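Side-chain contacts in major centromere autoantigen B (Homo sapiens, PDB 1UFI), which probably binds centromeric DNA as a dimer, two copies pairing through this helical domain: residues V6-F9 against G10-M13; M18-R21 against Y22-F26; L39-D42 against L43-T47. All coordinates share one frame; numbering follows the deposited sequence.

Interaction 1: residues V6-F9 against G10-M13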
loop_
_atom_site.group_PDB
_atom_site.type_symbol
_atom_site.label_atom_id
_atom_site.label_comp_id
_atom_site.label_asym_id
_atom_site.label_seq_id
_atom_site.Cartn_x
_atom_site.Cartn_y
_atom_site.Cartn_z
ATOM N N VAL A 6 -9.074 -9.737 5.907
ATOM C CA VAL A 6 -8.405 -10.112 4.639
ATOM C C VAL A 6 -9.340 -9.914 3.437
ATOM O O VAL A 6 -10.335 -10.616 3.267
ATOM C CB VAL A 6 -7.731 -11.532 4.641
ATOM C CG1 VAL A 6 -6.896 -11.712 3.329
ATOM C CG2 VAL A 6 -6.887 -11.724 5.939
ATOM N N PRO A 7 -9.028 -8.921 2.603
ATOM C CA PRO A 7 -9.906 -8.571 1.501
ATOM C C PRO A 7 -9.738 -9.508 0.292
ATOM O O PRO A 7 -8.749 -10.180 0.234
ATOM C CB PRO A 7 -9.427 -7.177 1.103
ATOM C CG PRO A 7 -8.081 -7.078 1.581
ATOM C CD PRO A 7 -7.855 -8.035 2.715
ATOM N N SER A 8 -10.661 -9.469 -0.636
ATOM C CA SER A 8 -10.430 -10.073 -1.947
ATOM C C SER A 8 -9.492 -9.199 -2.794
ATOM O O SER A 8 -9.148 -8.056 -2.420
ATOM C CB SER A 8 -11.754 -10.263 -2.690
ATOM O OG SER A 8 -12.295 -8.998 -3.089
ATOM N N PHE A 9 -9.068 -9.740 -3.926
ATOM C CA PHE A 9 -8.118 -9.070 -4.765
ATOM C C PHE A 9 -8.618 -7.719 -5.223
ATOM O O PHE A 9 -7.866 -6.760 -5.153
ATOM C CB PHE A 9 -7.674 -10.008 -5.896
ATOM C CG PHE A 9 -6.771 -9.385 -6.943
ATOM C CD1 PHE A 9 -5.587 -8.663 -6.619
ATOM C CD2 PHE A 9 -7.039 -9.618 -8.267
ATOM C CE1 PHE A 9 -4.748 -8.150 -7.667
ATOM C CE2 PHE A 9 -6.212 -9.099 -9.285
ATOM C CZ PHE A 9 -5.062 -8.381 -8.961
ATOM N N GLY A 10 -9.897 -7.639 -5.643
ATOM C CA GLY A 10 -10.507 -6.436 -6.181
ATOM C C GLY A 10 -10.639 -5.406 -5.060
ATOM O O GLY A 10 -10.330 -4.257 -5.276
ATOM N N GLU A 11 -11.064 -5.862 -3.897
ATOM C CA GLU A 11 -11.194 -4.989 -2.735
ATOM C C GLU A 11 -9.783 -4.428 -2.457
ATOM O O GLU A 11 -9.604 -3.205 -2.266
ATOM C CB GLU A 11 -11.664 -5.781 -1.538
ATOM C CG GLU A 11 -13.165 -6.140 -1.584
ATOM C CD GLU A 11 -13.581 -7.300 -0.670
ATOM O OE1 GLU A 11 -14.705 -7.838 -0.851
ATOM O OE2 GLU A 11 -12.848 -7.732 0.204
ATOM N N ALA A 12 -8.794 -5.312 -2.417
ATOM C CA ALA A 12 -7.437 -4.856 -2.049
ATOM C C ALA A 12 -6.966 -3.766 -3.005
ATOM O O ALA A 12 -6.301 -2.779 -2.618
ATOM C CB ALA A 12 -6.449 -6.018 -1.989
ATOM N N MET A 13 -7.261 -3.945 -4.292
ATOM C CA MET A 13 -6.817 -2.965 -5.272
ATOM C C MET A 13 -7.567 -1.662 -5.153
ATOM O O MET A 13 -6.986 -0.603 -5.449
ATOM C CB MET A 13 -6.873 -3.544 -6.708
ATOM C CG MET A 13 -6.021 -4.784 -6.825
ATOM S SD MET A 13 -4.227 -4.594 -6.229
ATOM C CE MET A 13 -3.827 -3.710 -7.266
#
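Ser8 and Glu11 face each other in a capping box at the start of helix 9-23, with Ser8 at the N-cap. The bond characteristic of this motif runs from Ser8 N to Glu11 OE2 at 2.9 Å; the N-H is well directed, but it meets the oxygen from above the carboxylate plane, 61° out of it. The reciprocal bond, Glu11 N to Ser8 OG, is weak. Ser8 OG sits between its own backbone N and carbonyl carbon (chi1 70°), which turns it toward the first turn of the helix.

Followed outward, the Glu11 side chain leaves with CB against Ser8 O and Ser8 OG. CG and CD both pass Ser8 OG, CD also nearing Ser8 N. OE1 stays 3.5 Å from Ser8 OG without a hydrogen bond, while OE2 meets Pro7 CA at 3.3 Å besides Ser8 N. With CG beside the backbone N (chi1 -76°) the chain heads back to Ser8, and its extended form gives it the reach. Ala12 N closes the first helical turn on Ser8 O, and Pro7 CG rests on Ala12 CB at 4.1 Å; Tyr22 of the second subunit packs on both Pro7 and Ala12.

One residue further on, Met13 N bonds to Phe9 O, and the two side chains make a Met-aromatic contact, SD standing obliquely 4.9 Å from the ring centroid. Met13 CG lies 3.7 Å from Phe9 CE1.

Interaction 2: residues M18-R21 against Y22-F26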
loop_
_atom_site.group_PDB
_atom_site.type_symbol
_atom_site.label_atom_id
_atom_site.label_comp_id
_atom_site.label_asym_id
_atom_site.label_seq_id
_atom_site.Cartn_x
_atom_site.Cartn_y
_atom_site.Cartn_z
ATOM N N MET A 18 -6.929 4.051 -3.017
ATOM C CA MET A 18 -7.192 5.077 -2.031
ATOM C C MET A 18 -5.883 5.411 -1.283
ATOM O O MET A 18 -5.640 6.568 -0.977
ATOM C CB MET A 18 -8.300 4.605 -1.052
ATOM C CG MET A 18 -9.664 4.490 -1.724
ATOM S SD MET A 18 -10.285 6.108 -2.299
ATOM C CE MET A 18 -10.197 6.012 -3.472
ATOM N N VAL A 19 -5.061 4.415 -0.962
ATOM C CA VAL A 19 -3.707 4.685 -0.415
ATOM C C VAL A 19 -2.904 5.603 -1.382
ATOM O O VAL A 19 -2.233 6.551 -0.917
ATOM C CB VAL A 19 -2.887 3.361 -0.145
ATOM C CG1 VAL A 19 -1.439 3.706 0.269
ATOM C CG2 VAL A 19 -3.583 2.443 0.853
ATOM N N LYS A 20 -2.944 5.316 -2.688
ATOM C CA LYS A 20 -2.235 6.123 -3.676
ATOM C C LYS A 20 -2.830 7.572 -3.737
ATOM O O LYS A 20 -2.096 8.562 -3.842
ATOM C CB LYS A 20 -2.230 5.353 -5.062
ATOM C CG LYS A 20 -1.543 6.062 -6.261
ATOM C CD LYS A 20 -1.239 5.005 -7.357
ATOM C CE LYS A 20 -2.454 4.426 -8.020
ATOM N NZ LYS A 20 -2.040 3.678 -9.290
ATOM N N ARG A 21 -4.135 7.666 -3.595
ATOM C CA ARG A 21 -4.831 8.964 -3.640
ATOM C C ARG A 21 -4.383 9.809 -2.469
ATOM O O ARG A 21 -4.165 11.042 -2.603
ATOM C CB ARG A 21 -6.348 8.763 -3.618
ATOM C CG ARG A 21 -7.091 10.005 -3.154
ATOM C CD ARG A 21 -8.523 10.049 -3.600
ATOM N NE ARG A 21 -8.723 9.178 -4.737
ATOM C CZ ARG A 21 -9.870 9.006 -5.375
ATOM N NH1 ARG A 21 -9.925 8.893 -6.697
ATOM N NH2 ARG A 21 -10.976 8.963 -4.671
ATOM N N TYR A 22 -4.229 9.157 -1.324
ATOM C CA TYR A 22 -3.761 9.824 -0.119
ATOM C C TYR A 22 -2.321 10.342 -0.253
ATOM O O TYR A 22 -2.022 11.558 -0.071
ATOM C CB TYR A 22 -3.947 8.937 1.140
ATOM C CG TYR A 22 -3.389 9.551 2.391
ATOM C CD1 TYR A 22 -4.134 10.516 3.089
ATOM C CD2 TYR A 22 -2.119 9.215 2.861
ATOM C CE1 TYR A 22 -3.623 11.086 4.194
ATOM C CE2 TYR A 22 -1.615 9.777 4.032
ATOM C CZ TYR A 22 -2.395 10.761 4.640
ATOM O OH TYR A 22 -1.909 11.364 5.762
ATOM N N LEU A 23 -1.438 9.457 -0.623
ATOM C CA LEU A 23 -0.029 9.762 -0.733
ATOM C C LEU A 23 0.255 10.818 -1.771
ATOM O O LEU A 23 1.016 11.752 -1.489
ATOM C CB LEU A 23 0.689 8.460 -1.121
ATOM C CG LEU A 23 1.847 8.031 -0.256
ATOM C CD1 LEU A 23 2.018 8.761 1.114
ATOM C CD2 LEU A 23 1.884 6.471 -0.214
ATOM N N THR A 24 -0.322 10.686 -2.964
ATOM C CA THR A 24 -0.089 11.692 -4.029
ATOM C C THR A 24 -0.867 13.005 -3.770
ATOM O O THR A 24 -0.838 13.902 -4.607
ATOM C CB THR A 24 -0.485 11.138 -5.434
ATOM O OG1 THR A 24 -1.870 10.794 -5.411
ATOM C CG2 THR A 24 0.220 9.854 -5.696
ATOM N N SER A 25 -1.563 13.118 -2.636
ATOM C CA SER A 25 -2.262 14.389 -2.320
ATOM C C SER A 25 -1.241 15.358 -1.694
ATOM O O SER A 25 -1.541 16.587 -1.496
ATOM C CB SER A 25 -3.446 14.166 -1.369
ATOM O OG SER A 25 -3.039 14.037 -0.013
ATOM N N PHE A 26 -0.087 14.795 -1.325
ATOM C CA PHE A 26 1.045 15.509 -0.751
ATOM C C PHE A 26 2.063 15.709 -1.845
ATOM O O PHE A 26 2.043 14.972 -2.848
ATOM C CB PHE A 26 1.702 14.709 0.384
ATOM C CG PHE A 26 0.788 14.553 1.597
ATOM C CD1 PHE A 26 -0.003 13.411 1.727
ATOM C CD2 PHE A 26 0.655 15.585 2.533
ATOM C CE1 PHE A 26 -0.905 13.269 2.779
ATOM C CE2 PHE A 26 -0.227 15.458 3.608
ATOM C CZ PHE A 26 -1.002 14.306 3.743
#
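The last turn of helix 9-23 ends here and passes into a type I beta turn from Leu23 to Phe26. Lys20 O, near this end, is gripped twice by Thr24: by the amide N at 2.9 Å and by the hydroxyl OG1 at 2.7 Å, the two donors arriving from opposite faces of the carbonyl plane. Thr24 OG1 reaches back because it stands between the backbone N and the carbonyl carbon (chi1 60°). The methyl Thr24 CG2 lies 3.2 Å from the same oxygen.

Ser25 also bonds twice, but to the carbonyl three residues back, Tyr22 O. Its OG donates in the carbonyl plane, on a lone pair, at 2.7 Å, while Ser25 N supplies a second bond at 3.0 Å. On the apolar side Val19 CG1 meets Leu23 CD2 at 4.3 Å, and Leu23 also packs on Val32 and Ile36 of helix 30-49 and on Leu39 of the second subunit. The Tyr22 hydroxyl bonds to Thr47 OG1 of the second subunit. Helix 9-23 thus terminates in a type I turn that leads into the connection to helix 30-49, as in an alpha-helical hairpin.

Interaction 3: residues L39-D42 against L43-T47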
loop_
_atom_site.group_PDB
_atom_site.type_symbol
_atom_site.label_atom_id
_atom_site.label_comp_id
_atom_site.label_asym_id
_atom_site.label_seq_id
_atom_site.Cartn_x
_atom_site.Cartn_y
_atom_site.Cartn_z
ATOM N N LEU A 39 4.884 -1.571 -5.039
ATOM C CA LEU A 39 3.868 -2.354 -4.285
ATOM C C LEU A 39 2.658 -2.740 -5.151
ATOM O O LEU A 39 2.147 -3.854 -5.049
ATOM C CB LEU A 39 3.498 -1.629 -2.972
ATOM C CG LEU A 39 2.748 -2.593 -2.060
ATOM C CD1 LEU A 39 3.611 -3.744 -1.686
ATOM C CD2 LEU A 39 2.298 -1.744 -0.820
ATOM N N GLU A 40 2.258 -1.839 -6.041
ATOM C CA GLU A 40 1.124 -2.063 -6.951
ATOM C C GLU A 40 1.454 -3.271 -7.826
ATOM O O GLU A 40 0.591 -4.139 -8.052
ATOM C CB GLU A 40 0.854 -0.857 -7.834
ATOM C CG GLU A 40 -0.469 -1.019 -8.545
ATOM C CD GLU A 40 -0.923 0.237 -9.303
ATOM O OE1 GLU A 40 -1.325 0.131 -10.487
ATOM O OE2 GLU A 40 -0.868 1.363 -8.751
ATOM N N HIS A 41 2.717 -3.329 -8.256
ATOM C CA HIS A 41 3.184 -4.384 -9.148
ATOM C C HIS A 41 3.140 -5.690 -8.418
ATOM O O HIS A 41 2.572 -6.640 -8.942
ATOM C CB HIS A 41 4.612 -4.115 -9.608
ATOM C CG HIS A 41 5.169 -5.212 -10.455
ATOM N ND1 HIS A 41 4.998 -5.250 -11.819
ATOM C CD2 HIS A 41 5.877 -6.315 -10.127
ATOM C CE1 HIS A 41 5.571 -6.341 -12.298
ATOM N NE2 HIS A 41 6.101 -7.012 -11.296
ATOM N N ASP A 42 3.616 -5.694 -7.160
ATOM C CA ASP A 42 3.667 -6.927 -6.367
ATOM C C ASP A 42 2.238 -7.410 -6.194
ATOM O O ASP A 42 1.954 -8.622 -6.309
ATOM C CB ASP A 42 4.278 -6.712 -4.943
ATOM C CG ASP A 42 5.755 -6.366 -4.969
ATOM O OD1 ASP A 42 6.474 -6.806 -5.894
ATOM O OD2 ASP A 42 6.269 -5.639 -4.098
ATOM N N LEU A 43 1.315 -6.492 -5.849
ATOM C CA LEU A 43 -0.084 -6.875 -5.613
ATOM C C LEU A 43 -0.664 -7.616 -6.849
ATOM O O LEU A 43 -1.336 -8.634 -6.658
ATOM C CB LEU A 43 -0.919 -5.651 -5.328
ATOM C CG LEU A 43 -0.801 -5.157 -3.894
ATOM C CD1 LEU A 43 -1.269 -3.646 -3.900
ATOM C CD2 LEU A 43 -1.682 -6.007 -2.981
ATOM N N VAL A 44 -0.367 -7.125 -8.048
ATOM C CA VAL A 44 -0.901 -7.723 -9.289
ATOM C C VAL A 44 -0.178 -9.013 -9.572
ATOM O O VAL A 44 -0.786 -10.021 -9.976
ATOM C CB VAL A 44 -0.692 -6.798 -10.447
ATOM C CG1 VAL A 44 -0.801 -7.555 -11.812
ATOM C CG2 VAL A 44 -1.651 -5.579 -10.293
ATOM N N HIS A 45 1.132 -8.984 -9.442
ATOM C CA HIS A 45 1.876 -10.123 -9.998
ATOM C C HIS A 45 1.996 -11.299 -9.034
ATOM O O HIS A 45 1.994 -12.448 -9.498
ATOM C CB HIS A 45 3.186 -9.683 -10.652
ATOM C CG HIS A 45 2.985 -9.141 -12.024
ATOM N ND1 HIS A 45 3.006 -7.792 -12.297
ATOM C CD2 HIS A 45 2.673 -9.757 -13.191
ATOM C CE1 HIS A 45 2.751 -7.596 -13.579
ATOM N NE2 HIS A 45 2.540 -8.775 -14.143
ATOM N N VAL A 46 2.047 -11.046 -7.726
ATOM C CA VAL A 46 1.864 -12.083 -6.721
ATOM C C VAL A 46 0.534 -12.815 -6.898
ATOM O O VAL A 46 0.465 -14.024 -6.718
ATOM C CB VAL A 46 1.929 -11.528 -5.283
ATOM C CG1 VAL A 46 1.395 -12.529 -4.226
ATOM C CG2 VAL A 46 3.401 -11.088 -4.963
ATOM N N THR A 47 -0.516 -12.067 -7.183
ATOM C CA THR A 47 -1.836 -12.635 -7.418
ATOM C C THR A 47 -1.831 -13.482 -8.707
ATOM O O THR A 47 -2.258 -14.620 -8.682
ATOM C CB THR A 47 -2.861 -11.489 -7.490
ATOM O OG1 THR A 47 -2.854 -10.824 -6.216
ATOM C CG2 THR A 47 -4.342 -12.039 -7.675
#
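Four successive i to i+4 backbone bonds, from Leu43 N to Leu39 O through Val46 N to Asp42 O, make residues 39-47 regular alpha helix. On its outer side His41 and His45, one turn apart, bring their imidazoles together. The rings lie obliquely, with centroids 4.2 Å apart and planes at 34°; His45 ND1 stands over one face of the His41 ring, displaced toward its rim. The His41 ring reaches along the helix toward its neighbour because CG is anti to the backbone N (chi1 176°), while His45 swings back to meet it with chi1 at -80°. The other side of the His45 ring is met by Val44 CG1, 3.8 Å above its plane and again toward the rim.

On the inner side Leu43 CG sits 3.4 Å from Leu39 O, and the Leu43 side chain also packs on Met13 and Phe16 of helix 9-23 and on Tyr22 of the second subunit. Val46 CB and CG2 pack against Asp42 O, at 3.1 and 3.2 Å. Asp42 OD2 hydrogen-bonds to His35 ND1 of the second subunit. Thr47 OG1 folds back onto Leu43 O at 2.7 Å, nearly in line with the carbonyl, giving that oxygen a side-chain bond within the helix. The helix pairs with helix 9-23 on one face and with the second subunit on another, as in a dimer of helical hairpins.

How the interactions relate
Interactions 1 and 2 mark the two ends of helix 9-23, a capping box at its start and a turn at its finish, with centres about 18 Å apart and no touch between them. Interaction 3, on helix 30-49, ties to both. Its centre lies about 12 Å from that of interaction 1, on which it packs through Phe9 CD1 and Thr47 OG1, 3.5 Å apart, and through Met13 SD and Leu43 CB at 3.6 Å. To interaction 2 it is joined by the salt bridge between Lys20 NZ and Glu40 OE2 at 2.7 Å, although the centres of the two interactions are about 18 Å apart. All three touch the second subunit, so the hairpin and the dimer interface share residues.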